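Local coordinates for putative sugar binding protein (Salmonella enterica subsp. enterica serovar Typhimurium, PDB 3KNZ), which probably binds sugar phosphates or related carbohydrate derivatives with its SIS domain and may have isomerising glutamine-fructose-6-phosphate transaminase activity, at residues 232-237 with 276-281; 200-205 with 329-334; 147-152 with 166-171; 224-229 with 243-248. All coordinates share one frame; numbering follows the deposited sequence.

Contact 1 of 4, residues 232-237 with 276-281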
loop_
_atom_site.group_PDB
_atom_site.type_symbol
_atom_site.label_atom_id
_atom_site.label_comp_id
_atom_site.label_asym_id
_atom_site.label_seq_id
_atom_site.Cartn_x
_atom_site.Cartn_y
_atom_site.Cartn_z
ATOM N N ALA A 232 9.557 -6.827 -8.414
ATOM C CA ALA A 232 8.196 -7.021 -7.926
ATOM C C ALA A 232 8.052 -8.316 -7.134
ATOM O O ALA A 232 7.445 -8.334 -6.062
ATOM C CB ALA A 232 7.234 -7.027 -9.088
ATOM N N THR A 233 8.628 -9.393 -7.659
ATOM C CA THR A 233 8.547 -10.707 -7.019
ATOM C C THR A 233 9.120 -10.784 -5.597
ATOM O O THR A 233 8.948 -11.798 -4.916
ATOM C CB THR A 233 9.251 -11.749 -7.869
ATOM O OG1 THR A 233 10.574 -11.285 -8.161
ATOM C CG2 THR A 233 8.485 -11.977 -9.161
ATOM N N LEU A 234 9.805 -9.735 -5.150
ATOM C CA LEU A 234 10.357 -9.706 -3.796
ATOM C C LEU A 234 9.927 -8.438 -3.037
ATOM O O LEU A 234 10.609 -7.983 -2.115
ATOM C CB LEU A 234 11.890 -9.824 -3.839
ATOM C CG LEU A 234 12.452 -11.160 -4.339
ATOM C CD1 LEU A 234 13.974 -11.125 -4.420
ATOM C CD2 LEU A 234 11.993 -12.301 -3.443
ATOM N N PHE A 235 8.787 -7.873 -3.422
ATOM C CA PHE A 235 8.319 -6.655 -2.786
ATOM C C PHE A 235 8.030 -6.896 -1.309
ATOM O O PHE A 235 8.419 -6.099 -0.457
ATOM C CB PHE A 235 7.103 -6.087 -3.516
ATOM C CG PHE A 235 6.573 -4.821 -2.907
ATOM C CD1 PHE A 235 7.323 -3.658 -2.938
ATOM C CD2 PHE A 235 5.319 -4.790 -2.312
ATOM C CE1 PHE A 235 6.846 -2.482 -2.382
ATOM C CE2 PHE A 235 4.828 -3.614 -1.770
ATOM C CZ PHE A 235 5.603 -2.460 -1.800
ATOM N N GLY A 236 7.362 -8.003 -1.000
ATOM C CA GLY A 236 7.071 -8.346 0.394
ATOM C C GLY A 236 8.347 -8.455 1.212
ATOM O O GLY A 236 8.380 -8.066 2.385
ATOM N N THR A 237 9.401 -8.966 0.571
ATOM C CA THR A 237 10.711 -9.146 1.186
ATOM C C THR A 237 11.385 -7.844 1.607
ATOM O O THR A 237 11.867 -7.738 2.731
ATOM C CB THR A 237 11.663 -9.860 0.223
ATOM O OG1 THR A 237 11.065 -11.087 -0.210
ATOM C CG2 THR A 237 13.012 -10.124 0.894
ATOM N N ILE A 276 20.509 -1.086 -0.644
ATOM C CA ILE A 276 20.672 -2.518 -0.593
ATOM C C ILE A 276 19.725 -2.968 -1.678
ATOM O O ILE A 276 18.544 -2.617 -1.676
ATOM C CB ILE A 276 20.310 -3.138 0.758
ATOM C CG1 ILE A 276 21.271 -2.631 1.848
ATOM C CG2 ILE A 276 20.394 -4.656 0.663
ATOM C CD1 ILE A 276 20.978 -3.140 3.246
HETATM N N MSE A 277 20.251 -3.714 -2.634
HETATM C CA MSE A 277 19.479 -4.124 -3.783
HETATM C C MSE A 277 19.498 -5.631 -3.869
HETATM O O MSE A 277 20.530 -6.261 -3.621
HETATM C CB MSE A 277 20.121 -3.521 -5.031
HETATM C CG MSE A 277 19.219 -3.400 -6.240
HETATM SE SE MSE A 277 20.206 -2.678 -7.760
HETATM C CE MSE A 277 21.309 -1.379 -6.828
ATOM N N LEU A 278 18.345 -6.206 -4.196
ATOM C CA LEU A 278 18.212 -7.648 -4.367
ATOM C C LEU A 278 18.261 -7.961 -5.856
ATOM O O LEU A 278 17.438 -7.454 -6.632
ATOM C CB LEU A 278 16.892 -8.150 -3.774
ATOM C CG LEU A 278 16.678 -7.860 -2.286
ATOM C CD1 LEU A 278 15.343 -8.438 -1.790
ATOM C CD2 LEU A 278 17.840 -8.408 -1.461
ATOM N N ASP A 279 19.240 -8.774 -6.248
ATOM C CA ASP A 279 19.406 -9.174 -7.638
ATOM C C ASP A 279 19.289 -10.688 -7.773
ATOM O O ASP A 279 20.296 -11.381 -7.877
ATOM C CB ASP A 279 20.764 -8.725 -8.195
ATOM C CG ASP A 279 20.867 -7.222 -8.365
ATOM O OD1 ASP A 279 21.212 -6.525 -7.385
ATOM O OD2 ASP A 279 20.660 -6.745 -9.501
ATOM N N PRO A 280 18.054 -11.209 -7.783
ATOM C CA PRO A 280 17.904 -12.658 -7.923
ATOM C C PRO A 280 18.475 -13.198 -9.238
ATOM O O PRO A 280 18.956 -14.326 -9.289
ATOM C CB PRO A 280 16.384 -12.876 -7.851
ATOM C CG PRO A 280 15.754 -11.526 -8.008
ATOM C CD PRO A 280 16.767 -10.509 -7.609
ATOM N N GLN A 281 18.445 -12.391 -10.287
ATOM C CA GLN A 281 18.957 -12.817 -11.581
ATOM C C GLN A 281 19.487 -11.626 -12.369
ATOM O O GLN A 281 19.197 -10.480 -12.036
ATOM C CB GLN A 281 17.849 -13.524 -12.346
ATOM C CG GLN A 281 16.576 -12.709 -12.444
ATOM C CD GLN A 281 15.436 -13.507 -13.025
ATOM O OE1 GLN A 281 15.544 -14.723 -13.200
ATOM N NE2 GLN A 281 14.331 -12.831 -13.330
#
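Leu234 and Leu278 slant across each other, meeting through their CD1 methyls, a worked example of how the start of a helix is seated on the end of a strand and the loop after it by a few aliphatic carbons. Leu234 can be followed outward. Its CB leaves the backbone in the direction of residues 276-281; CG lies anti to the carbonyl carbon (chi1 -67°), and chi2 of 176° carries the chain on in extended form, so that CD1 is the atom that makes the contact. That methyl stands 4.0 Å from Leu278 CD1 and is likewise 4.0 Å from Pro280 CG, with the leucine and the proline ring pointing at each other. Leu278 CD1 has a second neighbour on the helix, Thr237 CG2, at 3.9 Å. Leu234 occupies the N-cap position, and the backbone hydrogen bond from Phe235 N to Ala232 O (3.0 Å) closes the turn that leads into the helix. Strand 273-278 runs between strands 225-230 and 300-304, and Leu278 also touches Ile303 of the latter. Helix 326-339 lies against both halves of the contact, its Tyr329 touching Leu234 and Pro280, while Phe235 meets Phe86 of the second subunit edge-to-face.

Contact 2 of 4, residues 200-205 with 329-334; sequences NHLPAL and YIIPLQ
Ile331 reaches from its helix to two leucines of helix 185-215, and its CD1 makes the nearest approaches to both. It lies 3.4 Å from Leu202 CD2 and 3.9 Å from Leu205 CD2. The isoleucine's other branch is used too: CG2 sits 4.0 Å from Leu205 CG, so Leu205 is touched by both arms while Leu202 meets the longer one alone. In Ile331 that arm owes its position to chi1 of -72° and chi2 of 172°, which extend CG1 and CD1 away from the backbone, whereas Leu205, with CG anti to its backbone N (177°), brings CD2 against it. One shell out, Leu202 rests on Pro24 of helix 15-32, Leu205 on Phe316, and Ile331 on Val206, Ser209 and His163. Further back, Gln334 OE1 is hydrogen-bonded to His163 NE2 and Tyr329 OH to Asn320 OD1. Both helices are kinked here, where the backbone N atoms of Pro203 and Ala204 and of Ile331 and Pro332 lack a bond to the turn before; the proline nitrogens carry no hydrogen to give. With only buried aliphatic carbon meeting across the interface, the attraction is dispersive and hydrophobic, and the contact depends on how the branched shapes fit and not on directed bonds.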
loop_
_atom_site.group_PDB
_atom_site.type_symbol
_atom_site.label_atom_id
_atom_site.label_comp_id
_atom_site.label_asym_id
_atom_site.label_seq_id
_atom_site.Cartn_x
_atom_site.Cartn_y
_atom_site.Cartn_z
ATOM N N ASN A 200 16.546 -26.592 3.571
ATOM C CA ASN A 200 17.842 -27.202 3.875
ATOM C C ASN A 200 19.037 -26.321 3.517
ATOM O O ASN A 200 20.128 -26.514 4.040
ATOM C CB ASN A 200 17.986 -28.534 3.146
ATOM C CG ASN A 200 17.171 -29.631 3.776
ATOM O OD1 ASN A 200 17.030 -29.693 5.001
ATOM N ND2 ASN A 200 16.649 -30.526 2.946
ATOM N N HIS A 201 18.838 -25.372 2.610
ATOM C CA HIS A 201 19.908 -24.474 2.185
ATOM C C HIS A 201 20.004 -23.200 3.035
ATOM O O HIS A 201 20.968 -22.442 2.911
ATOM C CB HIS A 201 19.743 -24.125 0.694
ATOM C CG HIS A 201 20.259 -25.185 -0.236
ATOM N ND1 HIS A 201 21.480 -25.085 -0.872
ATOM C CD2 HIS A 201 19.738 -26.377 -0.614
ATOM C CE1 HIS A 201 21.680 -26.161 -1.613
ATOM N NE2 HIS A 201 20.638 -26.961 -1.472
ATOM N N LEU A 202 19.034 -22.975 3.914
ATOM C CA LEU A 202 19.033 -21.754 4.734
ATOM C C LEU A 202 20.195 -21.670 5.744
ATOM O O LEU A 202 20.778 -20.606 5.931
ATOM C CB LEU A 202 17.682 -21.568 5.441
ATOM C CG LEU A 202 16.482 -21.406 4.503
ATOM C CD1 LEU A 202 15.196 -21.188 5.272
ATOM C CD2 LEU A 202 16.713 -20.256 3.521
ATOM N N PRO A 203 20.544 -22.790 6.388
ATOM C CA PRO A 203 21.632 -22.700 7.353
ATOM C C PRO A 203 22.916 -22.137 6.757
ATOM O O PRO A 203 23.609 -21.352 7.413
ATOM C CB PRO A 203 21.822 -24.148 7.790
ATOM C CG PRO A 203 20.468 -24.749 7.627
ATOM C CD PRO A 203 19.918 -24.122 6.386
ATOM N N ALA A 204 23.226 -22.527 5.525
ATOM C CA ALA A 204 24.426 -22.039 4.867
ATOM C C ALA A 204 24.279 -20.545 4.590
ATOM O O ALA A 204 25.240 -19.793 4.708
ATOM C CB ALA A 204 24.686 -22.809 3.580
ATOM N N LEU A 205 23.069 -20.123 4.232
ATOM C CA LEU A 205 22.785 -18.707 3.954
ATOM C C LEU A 205 22.890 -17.853 5.223
ATOM O O LEU A 205 23.323 -16.702 5.165
ATOM C CB LEU A 205 21.401 -18.546 3.311
ATOM C CG LEU A 205 20.916 -17.125 3.007
ATOM C CD1 LEU A 205 21.912 -16.349 2.151
ATOM C CD2 LEU A 205 19.561 -17.197 2.326
ATOM N N TYR A 329 15.911 -14.681 0.469
ATOM C CA TYR A 329 16.297 -13.268 0.369
ATOM C C TYR A 329 15.975 -12.365 1.579
ATOM O O TYR A 329 16.532 -11.278 1.692
ATOM C CB TYR A 329 15.768 -12.664 -0.940
ATOM C CG TYR A 329 16.521 -13.167 -2.152
ATOM C CD1 TYR A 329 17.713 -12.571 -2.542
ATOM C CD2 TYR A 329 16.058 -14.246 -2.895
ATOM C CE1 TYR A 329 18.423 -13.028 -3.644
ATOM C CE2 TYR A 329 16.761 -14.708 -4.003
ATOM C CZ TYR A 329 17.946 -14.093 -4.368
ATOM O OH TYR A 329 18.666 -14.534 -5.455
ATOM N N ILE A 330 15.100 -12.798 2.484
ATOM C CA ILE A 330 14.794 -11.990 3.677
ATOM C C ILE A 330 15.850 -12.189 4.772
ATOM O O ILE A 330 16.009 -11.344 5.660
ATOM C CB ILE A 330 13.401 -12.333 4.261
ATOM C CG1 ILE A 330 13.056 -11.420 5.453
ATOM C CG2 ILE A 330 13.359 -13.785 4.705
ATOM C CD1 ILE A 330 13.140 -9.913 5.164
ATOM N N ILE A 331 16.574 -13.306 4.689
ATOM C CA ILE A 331 17.585 -13.681 5.683
ATOM C C ILE A 331 18.731 -12.675 5.845
ATOM O O ILE A 331 19.060 -12.306 6.972
ATOM C CB ILE A 331 18.114 -15.126 5.423
ATOM C CG1 ILE A 331 17.012 -16.133 5.794
ATOM C CG2 ILE A 331 19.376 -15.396 6.232
ATOM C CD1 ILE A 331 17.293 -17.562 5.438
ATOM N N PRO A 332 19.338 -12.229 4.731
ATOM C CA PRO A 332 20.399 -11.229 4.831
ATOM C C PRO A 332 19.903 -9.953 5.511
ATOM O O PRO A 332 20.604 -9.384 6.355
ATOM C CB PRO A 332 20.755 -10.943 3.372
ATOM C CG PRO A 332 20.318 -12.153 2.624
ATOM C CD PRO A 332 19.124 -12.673 3.343
ATOM N N LEU A 333 18.693 -9.523 5.157
ATOM C CA LEU A 333 18.106 -8.328 5.758
ATOM C C LEU A 333 17.853 -8.554 7.260
ATOM O O LEU A 333 18.050 -7.660 8.073
ATOM C CB LEU A 333 16.818 -7.938 5.022
ATOM C CG LEU A 333 16.951 -7.752 3.504
ATOM C CD1 LEU A 333 15.632 -7.271 2.881
ATOM C CD2 LEU A 333 18.075 -6.793 3.170
ATOM N N GLN A 334 17.430 -9.756 7.630
ATOM C CA GLN A 334 17.200 -10.084 9.039
ATOM C C GLN A 334 18.516 -10.138 9.820
ATOM O O GLN A 334 18.562 -9.805 11.014
ATOM C CB GLN A 334 16.438 -11.409 9.169
ATOM C CG GLN A 334 14.969 -11.296 8.762
ATOM C CD GLN A 334 14.246 -12.629 8.697
ATOM O OE1 GLN A 334 14.835 -13.655 8.370
ATOM N NE2 GLN A 334 12.952 -12.607 8.977
#

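Contact 3 of 4, residues 147-152 with 166-171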
loop_
_atom_site.group_PDB
_atom_site.type_symbol
_atom_site.label_atom_id
_atom_site.label_comp_id
_atom_site.label_asym_id
_atom_site.label_seq_id
_atom_site.Cartn_x
_atom_site.Cartn_y
_atom_site.Cartn_z
ATOM N N THR A 147 -4.373 -21.202 12.897
ATOM C CA THR A 147 -3.214 -20.778 13.666
ATOM C C THR A 147 -1.890 -21.184 13.036
ATOM O O THR A 147 -1.745 -22.297 12.544
ATOM C CB THR A 147 -3.252 -21.379 15.092
ATOM O OG1 THR A 147 -4.545 -21.174 15.675
ATOM C CG2 THR A 147 -2.171 -20.752 15.981
ATOM N N VAL A 148 -0.931 -20.260 13.048
ATOM C CA VAL A 148 0.426 -20.543 12.595
ATOM C C VAL A 148 1.072 -21.326 13.754
ATOM O O VAL A 148 1.135 -20.823 14.881
ATOM C CB VAL A 148 1.233 -19.244 12.310
ATOM C CG1 VAL A 148 2.655 -19.574 11.850
ATOM C CG2 VAL A 148 0.522 -18.375 11.268
ATOM N N PRO A 149 1.524 -22.566 13.487
ATOM C CA PRO A 149 2.098 -23.457 14.506
ATOM C C PRO A 149 3.482 -23.043 15.004
ATOM O O PRO A 149 4.494 -23.557 14.526
ATOM C CB PRO A 149 2.167 -24.811 13.788
ATOM C CG PRO A 149 2.256 -24.478 12.344
ATOM C CD PRO A 149 1.510 -23.189 12.150
ATOM N N CYS A 150 3.514 -22.156 15.995
ATOM C CA CYS A 150 4.774 -21.634 16.517
ATOM C C CYS A 150 5.212 -22.181 17.872
ATOM O O CYS A 150 6.351 -21.962 18.266
ATOM C CB CYS A 150 4.727 -20.108 16.542
ATOM S SG CYS A 150 4.661 -19.403 14.871
ATOM N N GLY A 151 4.330 -22.868 18.595
ATOM C CA GLY A 151 4.718 -23.505 19.863
ATOM C C GLY A 151 4.481 -22.804 21.197
ATOM O O GLY A 151 4.008 -23.432 22.145
ATOM N N GLU A 152 4.844 -21.530 21.308
ATOM C CA GLU A 152 4.665 -20.797 22.570
ATOM C C GLU A 152 4.305 -19.335 22.326
ATOM O O GLU A 152 4.005 -18.598 23.269
ATOM C CB GLU A 152 5.929 -20.875 23.438
ATOM C CG GLU A 152 6.270 -22.262 23.961
ATOM C CD GLU A 152 7.478 -22.256 24.884
ATOM N N VAL A 166 4.304 -16.996 6.008
ATOM C CA VAL A 166 4.338 -17.155 4.563
ATOM C C VAL A 166 4.142 -18.626 4.216
ATOM O O VAL A 166 3.415 -18.948 3.283
ATOM C CB VAL A 166 5.659 -16.633 3.942
ATOM C CG1 VAL A 166 5.754 -17.034 2.456
ATOM C CG2 VAL A 166 5.774 -15.104 4.127
ATOM N N LEU A 167 4.771 -19.523 4.969
ATOM C CA LEU A 167 4.608 -20.952 4.696
ATOM C C LEU A 167 3.174 -21.408 4.988
ATOM O O LEU A 167 2.587 -22.167 4.212
ATOM C CB LEU A 167 5.613 -21.790 5.486
ATOM C CG LEU A 167 5.489 -23.301 5.263
ATOM C CD1 LEU A 167 5.525 -23.632 3.774
ATOM C CD2 LEU A 167 6.568 -24.071 6.033
ATOM N N ASN A 168 2.619 -20.928 6.097
ATOM C CA ASN A 168 1.244 -21.250 6.488
ATOM C C ASN A 168 0.288 -20.902 5.340
ATOM O O ASN A 168 -0.504 -21.738 4.909
ATOM C CB ASN A 168 0.854 -20.482 7.762
ATOM C CG ASN A 168 -0.215 -21.186 8.571
ATOM O OD1 ASN A 168 -0.087 -22.367 8.883
ATOM N ND2 ASN A 168 -1.253 -20.453 8.954
ATOM N N LEU A 169 0.385 -19.673 4.833
ATOM C CA LEU A 169 -0.435 -19.216 3.697
ATOM C C LEU A 169 -0.274 -20.089 2.452
ATOM O O LEU A 169 -1.246 -20.358 1.743
ATOM C CB LEU A 169 -0.078 -17.775 3.328
ATOM C CG LEU A 169 -0.605 -16.656 4.220
ATOM C CD1 LEU A 169 0.255 -15.412 4.105
ATOM C CD2 LEU A 169 -2.073 -16.350 3.902
HETATM N N MSE A 170 0.958 -20.509 2.175
HETATM C CA MSE A 170 1.244 -21.355 1.005
HETATM C C MSE A 170 0.658 -22.756 1.156
HETATM O O MSE A 170 0.193 -23.355 0.178
HETATM C CB MSE A 170 2.749 -21.425 0.738
HETATM C CG MSE A 170 3.334 -20.127 0.191
HETATM SE SE MSE A 170 5.229 -20.243 -0.125
HETATM C CE MSE A 170 5.494 -18.575 -1.089
ATOM N N LEU A 171 0.673 -23.283 2.379
ATOM C CA LEU A 171 0.083 -24.597 2.628
ATOM C C LEU A 171 -1.441 -24.541 2.464
ATOM O O LEU A 171 -2.057 -25.512 2.026
ATOM C CB LEU A 171 0.467 -25.126 4.013
ATOM C CG LEU A 171 1.962 -25.410 4.203
ATOM C CD1 LEU A 171 2.207 -25.908 5.623
ATOM C CD2 LEU A 171 2.506 -26.388 3.154
#
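In the SIS domain the loop after strand 144-145 doubles back on helix 161-179, and Val148 and Pro149 of the loop settle there on the side-chain amide of Asn168. Val148 CG2 lies 3.6 Å from Asn168 ND2 and 4.0 Å from Asn168 CG, and Val148 CA is 4.1 Å from Asn168 CG. Pro149 CD approaches the other end of the amide, 3.7 Å from Asn168 OD1. The amide is brought to the loop because Asn168 has CG anti to its backbone N (chi1 -153°). Its polar atoms have partners beyond the two segments: ND2 is hydrogen-bonded to Leu146 O, at the beginning of the same loop, and OD1 to Arg35 NH1. Between them these bonds fix the rotation of the amide and satisfy both ends of a buried group. Strand 144-145 is the outermost strand, on its side, of a parallel sheet within the chain, and the backbone of Val148, beyond strand 144-145, is still hydrogen-bonded to that of Ala131, the last residue of neighbouring strand 126-131. The helix is gripped elsewhere as well, Leu169 packing on helix 59-76 and Leu167 on helix 15-32. Within the loop, Pro149 is the centre of an inverse gamma turn (psi 86°), and its ring also touches Met30, Gln33 and Arg35.

Contact 4 of 4, residues 224-229 with 243-248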
loop_
_atom_site.group_PDB
_atom_site.type_symbol
_atom_site.label_atom_id
_atom_site.label_comp_id
_atom_site.label_asym_id
_atom_site.label_seq_id
_atom_site.Cartn_x
_atom_site.Cartn_y
_atom_site.Cartn_z
ATOM N N ALA A 224 23.059 7.732 6.777
ATOM C CA ALA A 224 21.912 8.493 7.305
ATOM C C ALA A 224 20.603 7.715 7.266
ATOM O O ALA A 224 19.818 7.750 8.213
ATOM C CB ALA A 224 21.750 9.803 6.529
ATOM N N ASP A 225 20.366 7.046 6.143
ATOM C CA ASP A 225 19.172 6.245 5.963
ATOM C C ASP A 225 19.441 5.177 4.912
ATOM O O ASP A 225 20.276 5.346 4.018
ATOM C CB ASP A 225 17.982 7.111 5.550
ATOM C CG ASP A 225 18.149 7.717 4.174
ATOM O OD1 ASP A 225 19.294 7.910 3.727
ATOM O OD2 ASP A 225 17.128 8.013 3.538
ATOM N N ILE A 226 18.710 4.081 5.022
ATOM C CA ILE A 226 18.914 2.948 4.157
ATOM C C ILE A 226 17.683 2.727 3.304
ATOM O O ILE A 226 16.565 2.819 3.789
ATOM C CB ILE A 226 19.190 1.690 5.003
ATOM C CG1 ILE A 226 20.429 1.929 5.882
ATOM C CG2 ILE A 226 19.337 0.460 4.104
ATOM C CD1 ILE A 226 20.668 0.870 6.962
ATOM N N ARG A 227 17.903 2.438 2.029
ATOM C CA ARG A 227 16.818 2.175 1.108
ATOM C C ARG A 227 17.046 0.785 0.515
ATOM O O ARG A 227 18.158 0.451 0.094
ATOM C CB ARG A 227 16.817 3.224 0.001
ATOM C CG ARG A 227 16.900 4.669 0.494
ATOM C CD ARG A 227 15.622 5.140 1.158
ATOM N NE ARG A 227 15.771 6.488 1.702
ATOM C CZ ARG A 227 14.766 7.252 2.138
ATOM N NH1 ARG A 227 13.516 6.828 2.079
ATOM N NH2 ARG A 227 15.016 8.464 2.615
ATOM N N LEU A 228 15.996 -0.025 0.499
ATOM C CA LEU A 228 16.071 -1.376 -0.034
ATOM C C LEU A 228 15.223 -1.444 -1.282
ATOM O O LEU A 228 14.130 -0.893 -1.303
ATOM C CB LEU A 228 15.501 -2.379 0.967
ATOM C CG LEU A 228 15.955 -2.225 2.409
ATOM C CD1 LEU A 228 15.418 -3.394 3.229
ATOM C CD2 LEU A 228 17.466 -2.151 2.479
ATOM N N THR A 229 15.707 -2.113 -2.317
ATOM C CA THR A 229 14.918 -2.262 -3.531
ATOM C C THR A 229 15.028 -3.678 -4.055
ATOM O O THR A 229 15.923 -4.430 -3.680
ATOM C CB THR A 229 15.353 -1.292 -4.648
ATOM O OG1 THR A 229 14.374 -1.297 -5.705
ATOM C CG2 THR A 229 16.708 -1.695 -5.206
ATOM N N LEU A 243 10.944 -2.798 7.518
ATOM C CA LEU A 243 10.295 -2.633 8.805
ATOM C C LEU A 243 11.144 -3.174 9.949
ATOM O O LEU A 243 11.245 -2.526 10.982
ATOM C CB LEU A 243 8.905 -3.292 8.802
ATOM C CG LEU A 243 8.149 -3.193 10.138
ATOM C CD1 LEU A 243 8.052 -1.732 10.576
ATOM C CD2 LEU A 243 6.766 -3.844 10.079
ATOM N N LYS A 244 11.771 -4.337 9.774
ATOM C CA LYS A 244 12.568 -4.912 10.864
ATOM C C LYS A 244 13.821 -4.091 11.147
ATOM O O LYS A 244 14.170 -3.874 12.310
ATOM C CB LYS A 244 12.958 -6.365 10.602
ATOM C CG LYS A 244 11.814 -7.275 10.220
ATOM C CD LYS A 244 10.587 -7.149 11.108
ATOM C CE LYS A 244 10.793 -7.714 12.478
ATOM N NZ LYS A 244 9.489 -7.726 13.176
HETATM N N MSE A 245 14.496 -3.634 10.096
HETATM C CA MSE A 245 15.702 -2.819 10.273
HETATM C C MSE A 245 15.361 -1.496 10.950
HETATM O O MSE A 245 16.109 -1.033 11.802
HETATM C CB MSE A 245 16.396 -2.582 8.936
HETATM C CG MSE A 245 16.876 -3.871 8.309
HETATM SE SE MSE A 245 17.572 -3.631 6.543
HETATM C CE MSE A 245 19.100 -2.540 7.002
ATOM N N LEU A 246 14.231 -0.896 10.577
ATOM C CA LEU A 246 13.784 0.349 11.203
ATOM C C LEU A 246 13.543 0.101 12.688
ATOM O O LEU A 246 13.994 0.841 13.556
ATOM C CB LEU A 246 12.493 0.843 10.545
ATOM C CG LEU A 246 11.792 2.045 11.187
ATOM C CD1 LEU A 246 12.729 3.234 11.308
ATOM C CD2 LEU A 246 10.549 2.421 10.398
ATOM N N GLU A 247 12.847 -0.991 12.950
ATOM C CA GLU A 247 12.452 -1.381 14.288
ATOM C C GLU A 247 13.649 -1.706 15.187
ATOM O O GLU A 247 13.599 -1.483 16.390
ATOM C CB GLU A 247 11.519 -2.587 14.156
ATOM C CG GLU A 247 10.606 -2.866 15.323
ATOM C CD GLU A 247 9.474 -3.801 14.920
ATOM O OE1 GLU A 247 9.745 -4.854 14.303
ATOM O OE2 GLU A 247 8.307 -3.475 15.207
ATOM N N THR A 248 14.728 -2.211 14.595
ATOM C CA THR A 248 15.913 -2.603 15.356
ATOM C C THR A 248 17.014 -1.544 15.375
ATOM O O THR A 248 17.539 -1.206 16.430
ATOM C CB THR A 248 16.544 -3.884 14.771
ATOM O OG1 THR A 248 15.540 -4.888 14.589
ATOM C CG2 THR A 248 17.631 -4.400 15.697
#
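Residues 225-229, on strand 225-230, pass alongside residues 243-248 of helix 235-249, with the CA atoms of Ile226 and Met245, the closest pair, 9.0 Å apart, a gap bridged by side chains. Ile226 and Leu228, two residues apart on the extended strand, both direct their CB atoms at the helix. Met245, a selenomethionine, answers with its far end: CE lies 3.8 Å from Ile226 CD1 and 4.2 Å from Ile226 CG2, while SE is 4.0 Å from Leu228 CD1. The bend at chi3 (65°) is what lets one side chain serve two, turning the terminal methyl towards Ile226 while the selenium faces Leu228. Ile226 and Met245 cross at about a right angle. The two segments belong to the beta-alpha-beta unit of strand 225-230, helix 235-249 and strand 253-257, in which a helix covers the parallel strands it connects; Val253 of the last strand touches Ile226, Leu228 and Met245 alike. Leu336 and Cys337 of helix 326-339 also press on Met245. On the helix itself, Lys244 O accepts from Thr248 N and from Thr248 OG1 (2.8 Å), the two donors arriving from opposite faces of the carbonyl plane and the hydroxyl tilted 34° from it. Lys244 NZ forms a salt bridge with Glu247 OE1 at 3.1 Å, meeting it nearly along its C-O axis, and Glu247 OE2 is hydrogen-bonded to Asn267 ND2 of the second subunit.

Overall arrangement
Read from the N terminus, contact 3 comes first, closing a short loop between the last strand of the first parallel sheet and helix 161-179 before any other contact opens. Contact 2 then opens on helix 185-215 and closes only at helix 326-339, enclosing contacts 1 and 4. Within that span contact 4 opens on strand 225-230, contact 1 opens at the start of helix 235-249, and contact 4 closes further along this helix before contact 1 closes at strand 273-278, so the two cross. They share the helix and reach neighbouring strands of the second sheet. Helix 326-339 touches contacts 1 and 4, whereas contact 3 lies across the chain's centre from both.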